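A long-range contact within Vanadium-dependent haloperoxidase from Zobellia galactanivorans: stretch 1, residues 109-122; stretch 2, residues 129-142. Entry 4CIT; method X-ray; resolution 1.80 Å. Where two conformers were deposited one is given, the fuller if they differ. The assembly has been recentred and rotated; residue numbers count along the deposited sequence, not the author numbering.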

# COMPACT_ATOMS: atom_id res chain seq x y z
N GLU A 109 2.23 4.51 -24.27
CA GLU A 109 1.41 4.87 -23.09
C GLU A 109 0.07 4.16 -23.09
O GLU A 109 -0.47 3.71 -22.06
CB GLU A 109 1.20 6.38 -23.01
CG GLU A 109 2.52 7.04 -22.82
CD GLU A 109 2.44 8.56 -22.87
OE1 GLU A 109 1.34 9.14 -23.08
OE2 GLU A 109 3.50 9.20 -22.72
N LEU A 110 -0.54 4.08 -24.29
CA LEU A 110 -1.78 3.34 -24.46
C LEU A 110 -1.53 1.85 -24.05
O LEU A 110 -2.27 1.26 -23.31
CB LEU A 110 -2.25 3.49 -25.91
CG LEU A 110 -3.54 2.78 -26.31
CD1 LEU A 110 -4.67 3.30 -25.47
CD2 LEU A 110 -3.84 2.98 -27.79
N ALA A 111 -0.48 1.24 -24.56
CA ALA A 111 -0.15 -0.14 -24.21
C ALA A 111 0.03 -0.32 -22.73
O ALA A 111 -0.49 -1.27 -22.16
CB ALA A 111 1.06 -0.65 -24.93
N ALA A 112 0.67 0.68 -22.09
CA ALA A 112 0.92 0.64 -20.62
C ALA A 112 -0.40 0.66 -19.86
O ALA A 112 -0.52 -0.09 -18.88
CB ALA A 112 1.81 1.79 -20.22
N VAL A 113 -1.35 1.52 -20.24
CA VAL A 113 -2.69 1.56 -19.60
C VAL A 113 -3.44 0.24 -19.80
O VAL A 113 -4.05 -0.28 -18.88
CB VAL A 113 -3.56 2.78 -19.97
CG1 VAL A 113 -4.87 2.68 -19.21
CG2 VAL A 113 -2.74 4.05 -19.61
N VAL A 114 -3.33 -0.33 -20.97
CA VAL A 114 -4.00 -1.60 -21.27
C VAL A 114 -3.44 -2.68 -20.38
O VAL A 114 -4.18 -3.45 -19.78
CB VAL A 114 -3.76 -1.98 -22.79
CG1 VAL A 114 -4.00 -3.45 -23.05
CG2 VAL A 114 -4.72 -1.23 -23.72
N ALA A 115 -2.10 -2.74 -20.28
CA ALA A 115 -1.45 -3.74 -19.35
C ALA A 115 -1.92 -3.56 -17.88
O ALA A 115 -2.25 -4.57 -17.18
CB ALA A 115 0.05 -3.64 -19.49
N HIS A 116 -1.94 -2.31 -17.43
CA HIS A 116 -2.32 -1.97 -16.04
C HIS A 116 -3.78 -2.48 -15.78
O HIS A 116 -4.05 -3.15 -14.78
CB HIS A 116 -2.19 -0.49 -15.81
CG HIS A 116 -2.35 -0.11 -14.39
ND1 HIS A 116 -3.58 -0.07 -13.77
CD2 HIS A 116 -1.43 0.21 -13.44
CE1 HIS A 116 -3.39 0.21 -12.48
NE2 HIS A 116 -2.10 0.41 -12.27
N MET A 117 -4.71 -2.14 -16.70
CA MET A 117 -6.08 -2.55 -16.50
C MET A 117 -6.24 -4.04 -16.54
O MET A 117 -6.99 -4.61 -15.77
CB MET A 117 -7.01 -1.88 -17.52
CG MET A 117 -7.07 -0.41 -17.40
SD MET A 117 -8.35 0.50 -18.41
CE MET A 117 -7.68 0.14 -20.04
N GLU A 118 -5.56 -4.70 -17.49
CA GLU A 118 -5.73 -6.14 -17.60
C GLU A 118 -5.23 -6.88 -16.33
O GLU A 118 -5.91 -7.73 -15.78
CB GLU A 118 -4.85 -6.68 -18.80
CG GLU A 118 -4.67 -8.18 -18.88
CD GLU A 118 -5.92 -9.00 -19.03
OE1 GLU A 118 -6.98 -8.48 -19.36
OE2 GLU A 118 -5.89 -10.20 -18.63
N LEU A 119 -4.06 -6.48 -15.80
CA LEU A 119 -3.57 -7.12 -14.57
C LEU A 119 -4.40 -6.75 -13.36
O LEU A 119 -4.66 -7.62 -12.52
CB LEU A 119 -2.10 -6.83 -14.32
CG LEU A 119 -1.27 -7.47 -15.40
CD1 LEU A 119 0.12 -7.15 -15.12
CD2 LEU A 119 -1.37 -8.98 -15.43
N SER A 120 -4.83 -5.51 -13.30
CA SER A 120 -5.72 -5.08 -12.22
C SER A 120 -7.01 -5.98 -12.20
O SER A 120 -7.40 -6.47 -11.16
CB SER A 120 -6.10 -3.68 -12.35
OG SER A 120 -5.01 -2.83 -12.11
N LYS A 121 -7.59 -6.22 -13.37
CA LYS A 121 -8.75 -7.08 -13.55
C LYS A 121 -8.45 -8.46 -13.06
O LYS A 121 -9.29 -9.04 -12.35
CB LYS A 121 -9.16 -7.14 -15.01
CG LYS A 121 -10.42 -7.88 -15.38
CD LYS A 121 -10.31 -8.38 -16.82
CE LYS A 121 -9.42 -9.62 -16.86
NZ LYS A 121 -9.15 -10.03 -18.29
N ARG A 122 -7.31 -9.04 -13.39
CA ARG A 122 -6.97 -10.35 -12.91
C ARG A 122 -6.85 -10.46 -11.39
O ARG A 122 -7.11 -11.55 -10.85
CB ARG A 122 -5.70 -10.86 -13.52
CG ARG A 122 -5.73 -11.02 -14.99
CD ARG A 122 -4.48 -11.74 -15.46
NE ARG A 122 -4.24 -11.48 -16.86
CZ ARG A 122 -3.22 -12.03 -17.52
NH1 ARG A 122 -2.39 -12.89 -16.89
NH2 ARG A 122 -3.04 -11.75 -18.80
N ARG A 129 -16.37 -5.00 -13.15
CA ARG A 129 -16.21 -3.61 -12.79
C ARG A 129 -14.96 -2.98 -13.33
O ARG A 129 -14.93 -1.80 -13.47
CB ARG A 129 -16.31 -3.40 -11.28
CG ARG A 129 -17.64 -3.95 -10.74
CD ARG A 129 -17.76 -3.74 -9.22
NE ARG A 129 -19.08 -4.15 -8.72
CZ ARG A 129 -19.72 -3.54 -7.71
NH1 ARG A 129 -19.18 -2.54 -7.01
NH2 ARG A 129 -20.94 -3.94 -7.40
N MET A 130 -13.90 -3.75 -13.55
CA MET A 130 -12.74 -3.21 -14.35
C MET A 130 -13.08 -3.23 -15.82
O MET A 130 -12.71 -2.31 -16.53
CB MET A 130 -11.46 -3.97 -14.15
CG MET A 130 -10.70 -3.77 -12.87
SD MET A 130 -10.05 -2.13 -12.54
CE MET A 130 -9.36 -1.73 -14.16
N GLU A 131 -13.73 -4.29 -16.28
CA GLU A 131 -14.03 -4.38 -17.70
C GLU A 131 -14.90 -3.20 -18.15
O GLU A 131 -14.78 -2.77 -19.28
CB GLU A 131 -14.72 -5.70 -18.01
CG GLU A 131 -13.78 -6.88 -17.91
CD GLU A 131 -14.52 -8.23 -17.87
OE1 GLU A 131 -15.77 -8.30 -17.67
OE2 GLU A 131 -13.85 -9.21 -18.01
N SER A 132 -15.79 -2.67 -17.30
CA SER A 132 -16.61 -1.53 -17.69
C SER A 132 -15.77 -0.29 -17.93
O SER A 132 -16.01 0.46 -18.90
CB SER A 132 -17.79 -1.21 -16.70
OG SER A 132 -17.17 -1.06 -15.43
N LEU A 133 -14.76 -0.07 -17.09
CA LEU A 133 -13.92 1.11 -17.23
C LEU A 133 -13.10 0.93 -18.53
O LEU A 133 -13.03 1.84 -19.37
CB LEU A 133 -12.91 1.19 -16.09
CG LEU A 133 -11.79 2.25 -16.29
CD1 LEU A 133 -12.40 3.62 -16.28
CD2 LEU A 133 -10.71 2.14 -15.22
N ARG A 134 -12.50 -0.24 -18.65
CA ARG A 134 -11.69 -0.58 -19.82
C ARG A 134 -12.51 -0.40 -21.12
O ARG A 134 -12.05 0.23 -22.11
CB ARG A 134 -11.28 -2.04 -19.75
CG ARG A 134 -10.50 -2.51 -20.92
CD ARG A 134 -10.41 -4.03 -20.87
NE ARG A 134 -11.69 -4.63 -21.22
CZ ARG A 134 -11.97 -5.93 -21.07
NH1 ARG A 134 -11.07 -6.81 -20.59
NH2 ARG A 134 -13.20 -6.37 -21.35
N ASP A 135 -13.72 -0.99 -21.15
CA ASP A 135 -14.49 -0.97 -22.42
C ASP A 135 -14.91 0.45 -22.86
O ASP A 135 -15.00 0.75 -24.04
CB ASP A 135 -15.68 -1.94 -22.31
CG ASP A 135 -15.25 -3.41 -22.22
OD1 ASP A 135 -14.10 -3.78 -22.57
OD2 ASP A 135 -16.17 -4.22 -21.86
N SER A 136 -15.07 1.36 -21.89
CA SER A 136 -15.46 2.67 -22.18
C SER A 136 -14.33 3.46 -22.77
O SER A 136 -14.56 4.25 -23.67
CB SER A 136 -16.06 3.34 -20.92
OG SER A 136 -14.92 3.68 -20.11
N LEU A 137 -13.12 3.21 -22.33
CA LEU A 137 -11.89 3.81 -22.94
C LEU A 137 -11.61 3.19 -24.29
O LEU A 137 -11.34 3.89 -25.30
CB LEU A 137 -10.70 3.55 -22.03
CG LEU A 137 -10.72 4.43 -20.77
CD1 LEU A 137 -9.58 3.99 -19.84
CD2 LEU A 137 -10.52 5.86 -21.18
N TYR A 138 -11.74 1.89 -24.35
CA TYR A 138 -11.49 1.23 -25.61
C TYR A 138 -12.43 1.82 -26.73
O TYR A 138 -12.07 1.97 -27.90
CB TYR A 138 -11.78 -0.29 -25.52
CG TYR A 138 -10.71 -1.15 -24.91
CD1 TYR A 138 -9.63 -0.61 -24.21
CD2 TYR A 138 -10.83 -2.53 -24.99
CE1 TYR A 138 -8.62 -1.46 -23.75
CE2 TYR A 138 -9.85 -3.40 -24.41
CZ TYR A 138 -8.76 -2.83 -23.83
OH TYR A 138 -7.81 -3.69 -23.25
N MET A 139 -13.66 2.02 -26.37
CA MET A 139 -14.61 2.47 -27.40
C MET A 139 -14.20 3.79 -28.00
O MET A 139 -14.26 3.99 -29.23
CB MET A 139 -16.07 2.53 -26.78
CG MET A 139 -17.07 2.98 -27.76
SD MET A 139 -18.73 3.22 -26.89
CE MET A 139 -18.97 1.56 -26.57
N VAL A 140 -13.67 4.73 -27.19
CA VAL A 140 -13.28 6.01 -27.71
C VAL A 140 -12.00 5.84 -28.51
O VAL A 140 -11.82 6.41 -29.60
CB VAL A 140 -13.00 6.99 -26.57
CG1 VAL A 140 -12.33 8.27 -27.12
CG2 VAL A 140 -14.33 7.37 -25.94
N TRP A 141 -11.06 5.04 -27.98
CA TRP A 141 -9.79 4.89 -28.69
C TRP A 141 -9.97 4.23 -30.05
O TRP A 141 -9.33 4.69 -31.04
CB TRP A 141 -8.84 4.01 -27.85
CG TRP A 141 -8.36 4.65 -26.60
CD1 TRP A 141 -8.30 5.96 -26.31
CD2 TRP A 141 -7.86 3.93 -25.41
NE1 TRP A 141 -7.81 6.12 -24.99
CE2 TRP A 141 -7.53 4.90 -24.44
CE3 TRP A 141 -7.72 2.58 -25.10
CZ2 TRP A 141 -6.99 4.56 -23.19
CZ3 TRP A 141 -7.14 2.23 -23.84
CH2 TRP A 141 -6.81 3.23 -22.90
N GLU A 142 -10.75 3.17 -30.06
CA GLU A 142 -11.02 2.34 -31.25
C GLU A 142 -11.73 3.20 -32.24
O GLU A 142 -11.45 3.11 -33.47
CB GLU A 142 -11.88 1.09 -30.99
CG GLU A 142 -11.90 0.14 -32.17
CD GLU A 142 -12.90 -1.01 -32.02
OE1 GLU A 142 -13.27 -1.38 -30.88
OE2 GLU A 142 -13.30 -1.57 -33.06
O HOH W 1 -6.99 -3.79 -20.58
O HOH W 2 -8.12 -6.40 -20.33
O HOH W 3 -11.74 -9.36 -19.94

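The two helices run nearly antiparallel, their N-to-C directions 164° apart and their axes 9.5 Å apart at closest approach. The CA-CA spacing narrows from 9.2 Å at Leu-110 and Trp-141 to 5.6 Å at Lys-121 and Met-130. Leu-110 and Trp-141 meet through their side chains at the wider end; at the narrow end Met-130 CG reaches Lys-121 CA, 3.9 Å away.

Apolar packing dominates. Met-117 has the largest area covered by the other stretch (106 Å²) and acts as a knob, its side chain seated among Met-130, Leu-133, Arg-134 and Leu-137. Its SD lies 3.8 Å from Arg-134 CA and 4.0 Å from Leu-137 CD1, so the sulfur touches both the backbone at Arg-134 and the Leu-137 side chain.

The aromatic contacts differ in geometry. Leu-110 CD1 stands 3.0 Å from the centroid of the six-membered ring of Trp-141, only 8° off the ring normal, a CH-pi contact over the face; its 3.1 Å approach to Trp-141 CZ3 is notably short, and Leu-110 was deposited in two conformers. Val-113 CG1 instead meets the ring edge, 4.2 Å from Trp-141 CH2. Val-114 CG2 packs 3.9 Å from Tyr-138 CE1.

No direct hydrogen bond or salt bridge joins the two stretches; water makes the polar links. Water 1 O donates to Val-114 O (2.9 Å) and hydrogen-bonds Tyr-138 OH (2.8 Å). Glu-118 OE1 and Arg-134 NH1, 4.6 Å apart, are too distant for a salt bridge, but water 2 O donates to Glu-118 OE1 (2.6 Å) and accepts from Arg-134 NH1 (3.0 Å). Lys-121 NZ and Arg-134 NH1, like charges 4.4 Å apart, both donate to water 3 O (3.1 and 2.7 Å), which donates to Glu-131 OE2 (2.9 Å). Each cation also has an acidic partner on its own helix: Lys-121 NZ bridges to Glu-118 OE1 at 2.9 Å, and Arg-134 NE to Asp-135 OD1 at 2.9 Å.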